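Local coordinates for periplasmic oligopeptide-binding protein (PDB 3ZS6) that probably binds short peptides in the periplasm and delivers them to an ABC transporter for uptake into the cell, at residues 404-409 with 414-419; 477-482 with 486-491. All blocks are in the same frame, centred on the assembly; numbering follows the deposited sequence. Where two conformers were deposited one is given.

Contact 1: 404-409 with 414-419; sequences DGWFAD and MTFFDL
Two N-H groups of 404-409 converge on the hydroxyl of Thr415. The indole NE1 of Trp406 donates to Thr415 OG1 at 3.2 Å, with the oxygen 12° out of the ring plane, and the backbone N of Asp409 reaches Thr415 OG1 at 3.1 Å with a nearly straight N-H...O angle of 170°. Thr415 OG1 in turn donates to a water at 2.7 Å, and this water donates to OD2 of both Asp409 and Asp418. Sharing one water probably eases the proximity of the two carboxylates, which also have outside partners: Tyr101 for Asp409, Arg421 for Asp418.

All this lies in the peptide-binding cleft of the family 5 solute-binding fold: the backbone of Gly405 and Phe407 and OD1 of Asp409 hydrogen-bond the bound peptide, and the Trp406 side chain packs on its backbone.

Apolar contacts hold the indole from other directions. With CG anti to the backbone N (chi1 -176°), the ring extends toward 414-419, where Leu419 CD2 sits over one face, 4.0 Å from the six-membered ring centroid. The indole edge points at the Phe416 face in an offset edge-to-face pair, the centroid of the five-membered ring 5.3 Å from that of Phe416. Beyond the indole, Ala408 CB meets Thr415 CG2 at 3.7 Å.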
ATOM      1  N   ASP A 404       1.313  -8.966   7.479  1.00  7.92           N
ATOM      2  CA  ASP A 404       1.105  -8.268   6.210  1.00  8.43           C
ATOM      3  C   ASP A 404       0.091  -7.143   6.421  1.00 14.64           C
ATOM      4  O   ASP A 404      -0.388  -6.937   7.534  1.00 11.60           O
ATOM      5  CB  ASP A 404       0.620  -9.233   5.126  1.00 12.90           C
ATOM      6  CG  ASP A 404       1.074  -8.823   3.716  1.00 20.53           C
ATOM      7  OD1 ASP A 404       1.133  -7.611   3.417  1.00 18.31           O
ATOM      8  OD2 ASP A 404       1.370  -9.721   2.903  1.00 18.52           O
ATOM      9  N   GLY A 405      -0.234  -6.427   5.351  1.00 11.28           N
ATOM     10  CA  GLY A 405      -1.127  -5.284   5.432  1.00 17.14           C
ATOM     11  C   GLY A 405      -1.129  -4.542   4.108  1.00 18.66           C
ATOM     12  O   GLY A 405      -0.089  -4.418   3.460  1.00 14.84           O
ATOM     13  N   TRP A 406      -2.294  -4.044   3.706  1.00 14.31           N
ATOM     14  CA  TRP A 406      -2.426  -3.376   2.413  1.00 12.91           C
ATOM     15  C   TRP A 406      -3.146  -2.043   2.581  1.00 13.68           C
ATOM     16  O   TRP A 406      -4.204  -1.981   3.210  1.00 12.65           O
ATOM     17  CB  TRP A 406      -3.206  -4.280   1.455  1.00 10.14           C
ATOM     18  CG  TRP A 406      -3.344  -3.776   0.045  1.00 12.27           C
ATOM     19  CD1 TRP A 406      -4.443  -3.185  -0.513  1.00 15.93           C
ATOM     20  CD2 TRP A 406      -2.360  -3.852  -0.991  1.00 11.59           C
ATOM     21  NE1 TRP A 406      -4.203  -2.880  -1.832  1.00 19.50           N
ATOM     22  CE2 TRP A 406      -2.933  -3.286  -2.155  1.00 16.01           C
ATOM     23  CE3 TRP A 406      -1.049  -4.339  -1.052  1.00  6.18           C
ATOM     24  CZ2 TRP A 406      -2.237  -3.185  -3.360  1.00 17.08           C
ATOM     25  CZ3 TRP A 406      -0.358  -4.246  -2.258  1.00 11.23           C
ATOM     26  CH2 TRP A 406      -0.955  -3.674  -3.394  1.00 18.03           C
ATOM     27  N   PHE A 407      -2.548  -0.985   2.037  1.00 12.29           N
ATOM     28  CA  PHE A 407      -3.166   0.340   1.942  1.00  8.49           C
ATOM     29  C   PHE A 407      -3.761   0.493   0.553  1.00 14.23           C
ATOM     30  O   PHE A 407      -3.095   0.198  -0.448  1.00 16.60           O
ATOM     31  CB  PHE A 407      -2.112   1.443   2.131  1.00 12.56           C
ATOM     32  CG  PHE A 407      -2.003   1.943   3.541  1.00 22.98           C
ATOM     33  CD1 PHE A 407      -1.289   1.231   4.492  1.00 27.33           C
ATOM     34  CD2 PHE A 407      -2.617   3.131   3.917  1.00 31.10           C
ATOM     35  CE1 PHE A 407      -1.191   1.689   5.794  1.00 35.02           C
ATOM     36  CE2 PHE A 407      -2.521   3.601   5.223  1.00 30.64           C
ATOM     37  CZ  PHE A 407      -1.807   2.879   6.158  1.00 34.15           C
ATOM     38  N   ALA A 408      -5.005   0.951   0.477  1.00 11.80           N
ATOM     39  CA  ALA A 408      -5.634   1.173  -0.821  1.00 11.32           C
ATOM     40  C   ALA A 408      -4.776   2.111  -1.674  1.00 15.80           C
ATOM     41  O   ALA A 408      -4.256   3.105  -1.161  1.00  8.85           O
ATOM     42  CB  ALA A 408      -7.021   1.766  -0.626  1.00 10.52           C
ATOM     43  N   ASP A 409      -4.637   1.807  -2.965  1.00 11.83           N
ATOM     44  CA  ASP A 409      -3.904   2.676  -3.895  1.00 13.70           C
ATOM     45  C   ASP A 409      -4.845   3.721  -4.492  1.00 20.02           C
ATOM     46  O   ASP A 409      -4.405   4.698  -5.107  1.00 13.29           O
ATOM     47  CB  ASP A 409      -3.273   1.864  -5.038  1.00 10.64           C
ATOM     48  CG  ASP A 409      -2.082   1.024  -4.585  1.00 11.96           C
ATOM     49  OD1 ASP A 409      -1.430   1.389  -3.586  1.00 11.51           O
ATOM     50  OD2 ASP A 409      -1.802  -0.006  -5.231  1.00 12.44           O
ATOM     51  N   MET A 414     -11.389  -2.568  -6.157  1.00 16.38           N
ATOM     52  CA  MET A 414     -10.440  -3.252  -7.036  1.00 14.97           C
ATOM     53  C   MET A 414      -9.019  -3.304  -6.457  1.00 14.18           C
ATOM     54  O   MET A 414      -8.277  -4.242  -6.725  1.00 13.69           O
ATOM     55  CB  MET A 414     -10.413  -2.615  -8.435  1.00 16.82           C
ATOM     56  CG  MET A 414     -11.567  -3.048  -9.355  1.00 25.32           C
ATOM     57  SD  MET A 414     -11.762  -4.844  -9.542  1.00 22.90           S
ATOM     58  CE  MET A 414     -10.332  -5.269 -10.520  1.00 13.36           C
ATOM     59  N   THR A 415      -8.631  -2.298  -5.682  1.00 11.90           N
ATOM     60  CA  THR A 415      -7.272  -2.281  -5.141  1.00 14.96           C
ATOM     61  C   THR A 415      -7.027  -3.475  -4.210  1.00 17.32           C
ATOM     62  O   THR A 415      -5.911  -3.996  -4.132  1.00 18.41           O
ATOM     63  CB  THR A 415      -6.931  -0.958  -4.426  1.00 13.13           C
ATOM     64  OG1 THR A 415      -5.571  -0.994  -3.974  1.00 12.45           O
ATOM     65  CG2 THR A 415      -7.855  -0.712  -3.235  1.00 10.61           C
ATOM     66  N   PHE A 416      -8.072  -3.922  -3.522  1.00 15.95           N
ATOM     67  CA  PHE A 416      -7.928  -5.047  -2.602  1.00 14.01           C
ATOM     68  C   PHE A 416      -7.967  -6.381  -3.352  1.00 14.85           C
ATOM     69  O   PHE A 416      -7.342  -7.369  -2.937  1.00 12.59           O
ATOM     70  CB  PHE A 416      -8.976  -4.971  -1.487  1.00 12.09           C
ATOM     71  CG  PHE A 416      -8.730  -3.852  -0.509  1.00 12.81           C
ATOM     72  CD1 PHE A 416      -7.756  -3.976   0.476  1.00 11.44           C
ATOM     73  CD2 PHE A 416      -9.437  -2.663  -0.599  1.00 16.82           C
ATOM     74  CE1 PHE A 416      -7.513  -2.946   1.375  1.00 13.35           C
ATOM     75  CE2 PHE A 416      -9.192  -1.622   0.291  1.00 12.07           C
ATOM     76  CZ  PHE A 416      -8.228  -1.763   1.274  1.00 14.75           C
ATOM     77  N   PHE A 417      -8.681  -6.410  -4.475  1.00 13.30           N
ATOM     78  CA  PHE A 417      -8.661  -7.592  -5.329  1.00 17.50           C
ATOM     79  C   PHE A 417      -7.258  -7.896  -5.885  1.00 13.20           C
ATOM     80  O   PHE A 417      -6.980  -9.029  -6.266  1.00 19.29           O
ATOM     81  CB  PHE A 417      -9.707  -7.501  -6.456  1.00 18.09           C
ATOM     82  CG  PHE A 417     -11.116  -7.881  -6.021  1.00 19.58           C
ATOM     83  CD1 PHE A 417     -11.438  -9.202  -5.733  1.00 16.54           C
ATOM     84  CD2 PHE A 417     -12.120  -6.918  -5.927  1.00 16.73           C
ATOM     85  CE1 PHE A 417     -12.735  -9.557  -5.335  1.00 14.20           C
ATOM     86  CE2 PHE A 417     -13.414  -7.258  -5.539  1.00 19.93           C
ATOM     87  CZ  PHE A 417     -13.723  -8.583  -5.234  1.00 14.89           C
ATOM     88  N   ASP A 418      -6.376  -6.898  -5.919  1.00 10.31           N
ATOM     89  CA  ASP A 418      -4.987  -7.133  -6.326  1.00 16.69           C
ATOM     90  C   ASP A 418      -4.284  -8.144  -5.416  1.00 15.09           C
ATOM     91  O   ASP A 418      -3.240  -8.691  -5.773  1.00 16.06           O
ATOM     92  CB  ASP A 418      -4.183  -5.825  -6.363  1.00 19.60           C
ATOM     93  CG  ASP A 418      -4.453  -5.002  -7.615  1.00 22.08           C
ATOM     94  OD1 ASP A 418      -4.839  -5.595  -8.645  1.00 18.51           O
ATOM     95  OD2 ASP A 418      -4.266  -3.767  -7.575  1.00 20.66           O
ATOM     96  N   LEU A 419      -4.851  -8.390  -4.241  1.00 10.15           N
ATOM     97  CA  LEU A 419      -4.261  -9.348  -3.296  1.00 12.37           C
ATOM     98  C   LEU A 419      -4.655 -10.800  -3.554  1.00 15.33           C
ATOM     99  O   LEU A 419      -4.001 -11.721  -3.057  1.00 10.88           O
ATOM    100  CB  LEU A 419      -4.667  -9.002  -1.864  1.00 12.04           C
ATOM    101  CG  LEU A 419      -4.258  -7.626  -1.353  1.00 18.92           C
ATOM    102  CD1 LEU A 419      -4.826  -7.400   0.046  1.00 14.83           C
ATOM    103  CD2 LEU A 419      -2.730  -7.477  -1.375  1.00 13.10           C
TER
HETATM  104  O   HOH W   1      -4.001  -1.380  -6.120  1.00 16.40           O

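Contact 2: 477-482 with 486-491; sequences ADRLVK and GGYTLT
Tyr488 reaches across to 477-482 with its phenol pointing at the guanidinium of Arg479. The evidence for a directed bond is twofold: Arg479 NH1 lies 2.9 Å from Tyr488 OH, with an N-H...O angle of 148°, and the oxygen is almost in the guanidinium plane. The two flat groups are steeply inclined, their planes 75° apart, so this is an edge contact through the hydroxyl and not a stack of guanidinium on ring.

The torsions account for the meeting. Tyr488 has CG anti to its backbone N (chi1 -163°), which carries the ring out toward the neighbouring segment. Arg479 starts with CG between its backbone N and carbonyl carbon, and its chain bends at chi3; CG and CD of Arg479 thus pass beside the phenol oxygen, each 3.7 Å from Tyr488 OH, before NH1 turns back to it. The other terminal nitrogen, NH2, forms a salt bridge with Asp495, which should help fix the rotation of the guanidinium.

A water near the Tyr488 ring plane gives the hydroxyl a second polar neighbour. It lies 2.6 Å from Tyr488 OH and donates to Ala477 O at 2.9 Å, linking the phenol to the backbone of 477-482 as well as to the arginine.

Val481 adds the apolar part: the two side chains cross obliquely, CG2 of Val481 coming to 4.0 Å from Tyr488 CE2. Arg254 and Arg497 also touch the tyrosine.

No backbone pairing joins the segments, whose nearest CA atoms, those of Val481 and Tyr488, are 8.5 Å apart. The arrangement is a side-chain bridge between the end of sheet strand 470-480 and the loop that follows strand 485-486, within a type II periplasmic binding-protein fold.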
ATOM      1  N   ALA A 477      -5.308   5.522  11.583  1.00 23.74           N
ATOM      2  CA  ALA A 477      -4.466   6.556  10.981  1.00 23.15           C
ATOM      3  C   ALA A 477      -3.738   7.409  12.027  1.00 19.63           C
ATOM      4  O   ALA A 477      -2.980   8.328  11.681  1.00 18.56           O
ATOM      5  CB  ALA A 477      -5.322   7.460  10.086  1.00 32.12           C
ATOM      6  N   ASP A 478      -3.987   7.107  13.297  1.00 16.56           N
ATOM      7  CA  ASP A 478      -3.445   7.873  14.414  1.00 18.49           C
ATOM      8  C   ASP A 478      -1.940   8.073  14.319  1.00 21.51           C
ATOM      9  O   ASP A 478      -1.178   7.112  14.212  1.00 19.36           O
ATOM     10  CB  ASP A 478      -3.780   7.191  15.746  1.00 17.11           C
ATOM     11  CG  ASP A 478      -5.263   7.244  16.078  1.00 22.64           C
ATOM     12  OD1 ASP A 478      -6.071   7.550  15.179  1.00 25.95           O
ATOM     13  OD2 ASP A 478      -5.619   6.953  17.239  1.00 30.02           O
ATOM     14  N   ARG A 479      -1.524   9.335  14.371  1.00 13.73           N
ATOM     15  CA  ARG A 479      -0.110   9.682  14.405  1.00  7.65           C
ATOM     16  C   ARG A 479       0.060  11.063  15.043  1.00 12.31           C
ATOM     17  O   ARG A 479      -0.922  11.795  15.223  1.00 13.34           O
ATOM     18  CB  ARG A 479       0.500   9.652  12.994  1.00 10.32           C
ATOM     19  CG  ARG A 479      -0.011  10.738  12.037  1.00 11.87           C
ATOM     20  CD  ARG A 479       0.994  11.007  10.898  1.00 10.60           C
ATOM     21  NE  ARG A 479       1.347   9.785  10.173  1.00  9.22           N
ATOM     22  CZ  ARG A 479       0.692   9.333   9.104  1.00 10.69           C
ATOM     23  NH1 ARG A 479      -0.358   9.996   8.624  1.00  9.41           N
ATOM     24  NH2 ARG A 479       1.080   8.205   8.520  1.00 14.07           N
ATOM     25  N   LEU A 480       1.297  11.398  15.407  1.00  9.65           N
ATOM     26  CA  LEU A 480       1.602  12.702  15.994  0.77 11.66           C
ATOM     27  C   LEU A 480       2.202  13.619  14.938  1.00 13.18           C
ATOM     28  O   LEU A 480       3.151  13.246  14.249  1.00 13.57           O
ATOM     29  CB  LEU A 480       2.567  12.558  17.177  0.77 12.44           C
ATOM     30  CG  LEU A 480       1.992  11.900  18.439  0.77 15.24           C
ATOM     31  CD1 LEU A 480       3.094  11.366  19.356  0.77 14.54           C
ATOM     32  CD2 LEU A 480       1.082  12.876  19.197  0.77 11.65           C
ATOM     33  N   VAL A 481       1.632  14.812  14.812  1.00 10.36           N
ATOM     34  CA  VAL A 481       2.141  15.834  13.905  1.00  8.55           C
ATOM     35  C   VAL A 481       2.135  17.155  14.676  1.00 13.03           C
ATOM     36  O   VAL A 481       1.115  17.543  15.247  1.00 11.87           O
ATOM     37  CB  VAL A 481       1.288  15.955  12.630  1.00 11.48           C
ATOM     38  CG1 VAL A 481       1.806  17.079  11.736  1.00 11.30           C
ATOM     39  CG2 VAL A 481       1.259  14.616  11.859  1.00 10.94           C
ATOM     40  N   LYS A 482       3.282  17.825  14.712  1.00 12.76           N
ATOM     41  CA  LYS A 482       3.453  19.025  15.535  1.00 11.53           C
ATOM     42  C   LYS A 482       2.413  20.107  15.211  1.00 13.14           C
ATOM     43  O   LYS A 482       1.950  20.219  14.070  1.00 13.10           O
ATOM     44  CB  LYS A 482       4.875  19.575  15.371  1.00 11.92           C
ATOM     45  CG  LYS A 482       5.972  18.621  15.867  1.00 10.91           C
ATOM     46  CD  LYS A 482       6.040  18.608  17.395  1.00 15.94           C
ATOM     47  CE  LYS A 482       7.192  17.744  17.907  1.00 16.77           C
ATOM     48  NZ  LYS A 482       7.370  17.891  19.385  1.00 14.13           N
ATOM     49  N   GLY A 486       1.288  22.970   9.314  1.00 14.63           N
ATOM     50  CA  GLY A 486      -0.002  23.331   8.730  1.00 19.70           C
ATOM     51  C   GLY A 486      -0.348  22.534   7.478  1.00 23.28           C
ATOM     52  O   GLY A 486       0.532  21.940   6.840  1.00 17.81           O
ATOM     53  N   GLY A 487      -1.633  22.518   7.129  1.00 16.89           N
ATOM     54  CA  GLY A 487      -2.101  21.844   5.927  1.00 18.80           C
ATOM     55  C   GLY A 487      -2.589  20.403   6.087  1.00 17.97           C
ATOM     56  O   GLY A 487      -3.126  19.820   5.144  1.00 15.70           O
ATOM     57  N   TYR A 488      -2.396  19.818   7.265  1.00 14.03           N
ATOM     58  CA  TYR A 488      -2.799  18.428   7.500  1.00 17.63           C
ATOM     59  C   TYR A 488      -4.322  18.339   7.581  1.00 12.50           C
ATOM     60  O   TYR A 488      -4.951  19.145   8.266  1.00 17.07           O
ATOM     61  CB  TYR A 488      -2.175  17.899   8.803  1.00 19.33           C
ATOM     62  CG  TYR A 488      -2.170  16.383   8.947  1.00 15.40           C
ATOM     63  CD1 TYR A 488      -3.263  15.706   9.497  1.00 12.26           C
ATOM     64  CD2 TYR A 488      -1.071  15.631   8.537  1.00 15.43           C
ATOM     65  CE1 TYR A 488      -3.260  14.321   9.634  1.00 13.90           C
ATOM     66  CE2 TYR A 488      -1.060  14.241   8.659  1.00 12.52           C
ATOM     67  CZ  TYR A 488      -2.155  13.592   9.210  1.00 14.21           C
ATOM     68  OH  TYR A 488      -2.140  12.223   9.338  1.00 10.87           O
ATOM     69  N   THR A 489      -4.918  17.375   6.883  1.00 10.39           N
ATOM     70  CA  THR A 489      -6.366  17.166   6.982  1.00 15.51           C
ATOM     71  C   THR A 489      -6.669  15.760   7.480  1.00 19.80           C
ATOM     72  O   THR A 489      -5.789  14.896   7.511  1.00 17.47           O
ATOM     73  CB  THR A 489      -7.092  17.358   5.635  1.00 18.92           C
ATOM     74  OG1 THR A 489      -6.980  16.156   4.860  1.00 19.63           O
ATOM     75  CG2 THR A 489      -6.510  18.549   4.856  1.00 17.18           C
ATOM     76  N   LEU A 490      -7.919  15.527   7.866  1.00 15.93           N
ATOM     77  CA  LEU A 490      -8.303  14.217   8.380  1.00 21.24           C
ATOM     78  C   LEU A 490      -9.112  13.438   7.349  1.00 22.85           C
ATOM     79  O   LEU A 490      -9.793  12.471   7.688  1.00 24.26           O
ATOM     80  CB  LEU A 490      -9.093  14.363   9.686  1.00 22.53           C
ATOM     81  CG  LEU A 490      -8.398  15.162  10.798  1.00 25.05           C
ATOM     82  CD1 LEU A 490      -9.283  15.256  12.044  1.00 24.52           C
ATOM     83  CD2 LEU A 490      -7.033  14.566  11.140  1.00 24.59           C
ATOM     84  N   THR A 491      -9.031  13.855   6.089  1.00 18.53           N
ATOM     85  CA  THR A 491      -9.849  13.239   5.046  1.00 22.67           C
ATOM     86  C   THR A 491      -9.045  12.490   3.970  1.00 20.12           C
ATOM     87  O   THR A 491      -9.619  11.956   3.024  1.00 20.06           O
ATOM     88  CB  THR A 491     -10.753  14.282   4.377  1.00 22.35           C
ATOM     89  OG1 THR A 491      -9.940  15.259   3.721  1.00 15.71           O
ATOM     90  CG2 THR A 491     -11.630  14.975   5.422  1.00 25.43           C
TER
HETATM   91  O   HOH W   2      -3.925  10.935  10.688  1.00  9.72           O

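Contact 1 closes before contact 2 opens along the chain, and their centres lie 23 Å apart, with nearest atoms about 7 Å apart and no touch. They are nevertheless tied to one mixed sheet: strand 401-407 carries the first segment of contact 1, strand 470-480 that of contact 2, and both strands pair antiparallel with strand 260-266, which therefore stands between them. The centre of contact 1 is about 6 Å from the centre of the chain, at the bound peptide; that of contact 2 is about 19 Å from it, where the end of strand 470-480 meets the loop between strands 485-486 and 503-504. One set of paired strands thus presents backbone to the peptide near the middle of the protein and meets this loop farther out.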